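PDB 4CDB: listeriolysin O from Listeria monocytogenes, which binds cholesterol-containing host membranes and, after a major conformational change, inserts into them as an oligomeric pore that lyses the cell. Local coordinates for residues A[193-198]-A[304-309]; A[380-385]-A[466-471]. All blocks are in the same frame, centred on the assembly; numbering follows the deposited sequence.

Interaction 1. Residues A[193-198]-A[304-309]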
# COMPACT_ATOMS: atom_id res chain seq x y z
N SER A 193 -7.92 3.42 -12.75
CA SER A 193 -8.73 4.47 -12.15
C SER A 193 -7.90 5.30 -11.18
O SER A 193 -7.96 6.53 -11.20
CB SER A 193 -9.93 3.87 -11.42
OG SER A 193 -10.70 3.07 -12.29
N LEU A 194 -7.12 4.63 -10.34
CA LEU A 194 -6.30 5.31 -9.34
C LEU A 194 -5.18 6.14 -9.96
O LEU A 194 -4.94 7.27 -9.55
CB LEU A 194 -5.69 4.30 -8.36
CG LEU A 194 -6.66 3.59 -7.41
CD1 LEU A 194 -5.89 2.72 -6.43
CD2 LEU A 194 -7.53 4.60 -6.69
N ASN A 195 -4.51 5.57 -10.96
CA ASN A 195 -3.40 6.23 -11.65
C ASN A 195 -2.30 6.69 -10.70
O ASN A 195 -2.07 7.88 -10.53
CB ASN A 195 -3.91 7.41 -12.49
CG ASN A 195 -4.92 6.99 -13.54
OD1 ASN A 195 -6.05 7.49 -13.56
ND2 ASN A 195 -4.52 6.08 -14.42
N VAL A 196 -1.61 5.73 -10.08
CA VAL A 196 -0.50 6.04 -9.19
C VAL A 196 0.65 6.70 -9.96
O VAL A 196 1.12 6.16 -10.96
CB VAL A 196 0.02 4.78 -8.47
CG1 VAL A 196 1.22 5.12 -7.60
CG2 VAL A 196 -1.09 4.13 -7.65
N ASN A 197 1.08 7.86 -9.49
CA ASN A 197 2.11 8.63 -10.17
C ASN A 197 3.52 8.17 -9.79
O ASN A 197 4.18 8.80 -8.97
CB ASN A 197 1.94 10.12 -9.87
CG ASN A 197 2.64 11.01 -10.88
OD1 ASN A 197 3.68 10.65 -11.43
ND2 ASN A 197 2.07 12.19 -11.13
N PHE A 198 3.96 7.07 -10.39
CA PHE A 198 5.27 6.50 -10.08
C PHE A 198 6.42 7.42 -10.49
O PHE A 198 7.49 7.40 -9.88
CB PHE A 198 5.43 5.13 -10.75
CG PHE A 198 4.43 4.10 -10.28
CD1 PHE A 198 4.47 3.62 -8.98
CD2 PHE A 198 3.47 3.61 -11.15
CE1 PHE A 198 3.56 2.67 -8.55
CE2 PHE A 198 2.55 2.66 -10.72
CZ PHE A 198 2.60 2.19 -9.42
N SER A 304 -4.62 14.44 -0.32
CA SER A 304 -5.88 14.08 -0.97
C SER A 304 -6.06 12.57 -1.03
O SER A 304 -5.14 11.81 -0.72
CB SER A 304 -5.93 14.67 -2.38
OG SER A 304 -4.88 14.17 -3.18
N PHE A 305 -7.25 12.12 -1.42
CA PHE A 305 -7.50 10.70 -1.58
C PHE A 305 -8.35 10.41 -2.81
O PHE A 305 -9.17 11.24 -3.22
CB PHE A 305 -8.16 10.10 -0.33
CG PHE A 305 -9.63 10.40 -0.21
CD1 PHE A 305 -10.06 11.55 0.44
CD2 PHE A 305 -10.58 9.54 -0.73
CE1 PHE A 305 -11.40 11.83 0.56
CE2 PHE A 305 -11.93 9.82 -0.61
CZ PHE A 305 -12.34 10.97 0.04
N LYS A 306 -8.14 9.24 -3.40
CA LYS A 306 -8.99 8.76 -4.48
C LYS A 306 -9.46 7.34 -4.16
O LYS A 306 -8.66 6.48 -3.80
CB LYS A 306 -8.25 8.80 -5.82
CG LYS A 306 -9.14 8.54 -7.02
CD LYS A 306 -8.39 8.80 -8.32
CE LYS A 306 -9.34 8.83 -9.51
NZ LYS A 306 -8.60 8.99 -10.79
N ALA A 307 -10.76 7.11 -4.29
CA ALA A 307 -11.34 5.84 -3.87
C ALA A 307 -12.08 5.13 -4.99
O ALA A 307 -12.89 5.73 -5.70
CB ALA A 307 -12.28 6.06 -2.69
N VAL A 308 -11.78 3.84 -5.16
CA VAL A 308 -12.52 2.98 -6.07
C VAL A 308 -13.27 1.93 -5.25
O VAL A 308 -12.65 1.17 -4.50
CB VAL A 308 -11.59 2.29 -7.07
CG1 VAL A 308 -12.38 1.41 -8.03
CG2 VAL A 308 -10.78 3.32 -7.84
N ILE A 309 -14.59 1.88 -5.39
CA ILE A 309 -15.42 1.03 -4.55
C ILE A 309 -16.17 -0.03 -5.36
O ILE A 309 -16.89 0.30 -6.30
CB ILE A 309 -16.44 1.87 -3.76
CG1 ILE A 309 -15.75 3.07 -3.10
CG2 ILE A 309 -17.16 1.02 -2.72
CD1 ILE A 309 -16.70 4.00 -2.37
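S193, in the last turn of helix 187-194, meets strand 303-310 in two ways. Its CB rests 3.7 Å from CG2 of V308, while its carbonyl O accepts a hydrogen bond from the ammonium group of K306, NZ to O 2.6 Å, approached nearly along the C=O axis (165°). The lysine suits this job because its chain runs fully extended beyond CG, long enough to carry NZ off the strand to the end of the helix. There the carbonyls probably bear extra negative character, which an ammonium group would balance. L194 comes next: its branch CD2 lies 3.6 Å from K306 O and 3.7 Å from V308 CG2. The leucine crosses the valine at a slant; valine suits the strand, and its CG2 offers a methyl to both S193 CB and L194 CD2. N195, the first residue past the helix, has positive phi, a conformation asparagine tolerates well; its OD1 stands 4.1 Å from K306 NZ, near but not bonded. Carbonyls of L194 and N195 also receive weak hydrogen bonds from K267 of the adjoining strand, and K306 touches D322 on the other neighbour. N197 occupies an N-cap position, its OD1 accepting from A200 N as helix 198-202 begins.

The contact thus seats the C-terminal end of helix 187-194 on the central sheet, just before the link to helix 198-202. Residues 196-205, which include V196 to F198, are assigned as a transmembrane strand of the pore, as are 176-189, 274-283 and 291-303, the last leading into the strand that holds K306. One charged hydrogen bond and a small apolar patch, burying 232 Å² in all, together make a modest interface, consistent with one that could be surrendered when the helices refold.

Interaction 2. Residues A[380-385]-A[466-471]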
# COMPACT_ATOMS: atom_id res chain seq x y z
N LYS A 380 17.38 33.25 7.06
CA LYS A 380 18.07 34.53 7.09
C LYS A 380 18.69 34.79 8.45
O LYS A 380 18.13 34.39 9.48
CB LYS A 380 17.11 35.67 6.73
CG LYS A 380 16.52 35.58 5.33
CD LYS A 380 15.50 36.69 5.08
CE LYS A 380 16.13 38.06 5.28
NZ LYS A 380 15.15 39.16 5.05
N ILE A 381 19.84 35.45 8.46
CA ILE A 381 20.42 35.96 9.70
C ILE A 381 20.35 37.48 9.67
O ILE A 381 20.98 38.13 8.83
CB ILE A 381 21.87 35.51 9.89
CG1 ILE A 381 21.96 33.98 9.89
CG2 ILE A 381 22.43 36.06 11.20
CD1 ILE A 381 23.35 33.46 10.18
N ASN A 382 19.57 38.05 10.58
CA ASN A 382 19.35 39.49 10.61
C ASN A 382 20.22 40.17 11.66
O ASN A 382 20.08 39.92 12.86
CB ASN A 382 17.87 39.79 10.85
CG ASN A 382 16.97 39.06 9.87
OD1 ASN A 382 17.19 39.10 8.66
ND2 ASN A 382 15.95 38.38 10.39
N ILE A 383 21.12 41.03 11.21
CA ILE A 383 22.05 41.72 12.10
C ILE A 383 21.58 43.14 12.40
O ILE A 383 21.24 43.90 11.49
CB ILE A 383 23.46 41.81 11.48
CG1 ILE A 383 23.97 40.43 11.09
CG2 ILE A 383 24.43 42.48 12.46
CD1 ILE A 383 24.08 39.47 12.25
N ASP A 384 21.57 43.49 13.68
CA ASP A 384 21.24 44.85 14.09
C ASP A 384 22.25 45.37 15.10
O ASP A 384 22.36 44.86 16.22
CB ASP A 384 19.83 44.91 14.68
CG ASP A 384 19.33 46.33 14.86
OD1 ASP A 384 19.78 47.00 15.82
OD2 ASP A 384 18.49 46.78 14.05
N HIS A 385 23.00 46.40 14.70
CA HIS A 385 23.99 47.02 15.56
C HIS A 385 23.56 48.44 15.91
O HIS A 385 23.46 49.30 15.03
CB HIS A 385 25.36 47.03 14.87
CG HIS A 385 26.40 47.85 15.56
ND1 HIS A 385 26.35 48.16 16.90
CD2 HIS A 385 27.53 48.43 15.09
CE1 HIS A 385 27.40 48.90 17.23
NE2 HIS A 385 28.13 49.07 16.14
N VAL A 466 17.62 28.34 10.91
CA VAL A 466 16.22 28.69 11.13
C VAL A 466 15.73 29.68 10.08
O VAL A 466 16.51 30.16 9.27
CB VAL A 466 16.01 29.29 12.53
CG1 VAL A 466 16.34 28.26 13.60
CG2 VAL A 466 16.85 30.55 12.71
N LYS A 467 14.43 29.98 10.10
CA LYS A 467 13.86 30.89 9.12
C LYS A 467 14.40 32.31 9.30
O LYS A 467 14.87 32.93 8.34
CB LYS A 467 12.33 30.89 9.21
CG LYS A 467 11.65 31.50 7.99
CD LYS A 467 12.14 30.82 6.72
CE LYS A 467 11.52 31.43 5.47
NZ LYS A 467 12.17 30.92 4.23
N ASN A 468 14.34 32.81 10.53
CA ASN A 468 14.89 34.12 10.85
C ASN A 468 15.63 34.12 12.18
O ASN A 468 15.00 34.06 13.24
CB ASN A 468 13.80 35.19 10.85
CG ASN A 468 13.36 35.57 9.45
OD1 ASN A 468 13.96 36.44 8.82
ND2 ASN A 468 12.30 34.93 8.97
N ARG A 469 16.96 34.18 12.12
CA ARG A 469 17.76 34.35 13.32
C ARG A 469 18.17 35.81 13.46
O ARG A 469 18.93 36.33 12.64
CB ARG A 469 19.01 33.46 13.28
CG ARG A 469 19.92 33.62 14.49
CD ARG A 469 21.08 32.64 14.48
NE ARG A 469 20.61 31.25 14.45
CZ ARG A 469 20.25 30.56 15.53
NH1 ARG A 469 20.30 31.13 16.72
NH2 ARG A 469 19.85 29.31 15.40
N ASN A 470 17.64 36.47 14.49
CA ASN A 470 17.90 37.89 14.69
C ASN A 470 19.01 38.15 15.70
O ASN A 470 18.83 37.97 16.90
CB ASN A 470 16.62 38.62 15.11
CG ASN A 470 15.47 38.36 14.16
OD1 ASN A 470 15.40 38.95 13.08
ND2 ASN A 470 14.56 37.48 14.55
N ILE A 471 20.16 38.59 15.19
CA ILE A 471 21.29 38.93 16.04
C ILE A 471 21.33 40.43 16.26
O ILE A 471 21.49 41.20 15.32
CB ILE A 471 22.62 38.48 15.41
CG1 ILE A 471 22.57 37.00 15.04
CG2 ILE A 471 23.79 38.76 16.35
CD1 ILE A 471 22.51 36.08 16.24
O HOH W 1 19.11 31.25 10.30
O HOH W 2 13.29 38.37 7.14
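Strands 380-385 and 468-471 run parallel, K380 to I383 in register with N468 to I471, held by five backbone hydrogen bonds; the axes of the two short segments approach to 4.6 Å, their directions 19° from each other. This pair within a sheet of the C-terminal β-sandwich domain shows the parallel pattern clearly: R469 donates to K380 O and accepts from N382 N, and I471 does the same between N382 O and D384 N.

One face of the pair is apolar. I471, opposite I383 in register, touches both I381 and I383, with I381 CG2 at 4.0 Å from its CG1 and I383 CD1 at 3.6 Å from its CB. In I383 a chi2 of -61° turns CD1 toward I471 instead of extending it. β-Branched chains fit here because they suit the extended backbone and fill the interior, where F393 and I395 of the opposing sheet also pack on I383. R469 shares this buried face, but its guanidinium group has its own partners, N484 OD1 and the carbonyl of P464.

The other face is polar and carries three asparagines, N382 facing N468 and N470 across the strand pair; their short amides can both give and take hydrogen bonds. N382 ND2 spends one N-H on N470 OD1 (2.8 Å), where it lies 42° out of the acceptor's carbonyl plane, and the other on N468 OD1 (3.2 Å), where it meets a lone pair in the plane. Both acceptors lie close to the plane of the N382 amide, and its OD1 is bound to S429 OG, so the group is gripped at both ends and its rotation is fixed. N468 OD1 has a further partner: water 2 donates to it at 2.6 Å and accepts from K380 NZ at 2.9 Å, joining the amide to the lysine's tip.

Overall arrangement
Interaction 1 lies near the middle of this elongated molecule, about 11 Å from the chain centre, and interaction 2 near one end. Their centres are about 44 Å apart and their nearest atoms about 24 Å, without touching. They lie in different parts of the toxin: the first joins the pore-forming helical region to the central sheet, with a sodium ion about 4 Å from the side chain of S193, whereas the second belongs to the sandwich that also carries the undecapeptide and cholesterol-binding motifs. Strand 468-475, which begins within 466-471, leads to the T477-L478 cholesterol motif, and bound tris(hydroxyethyl)aminomethane lies about 8 Å from the I471 side chain.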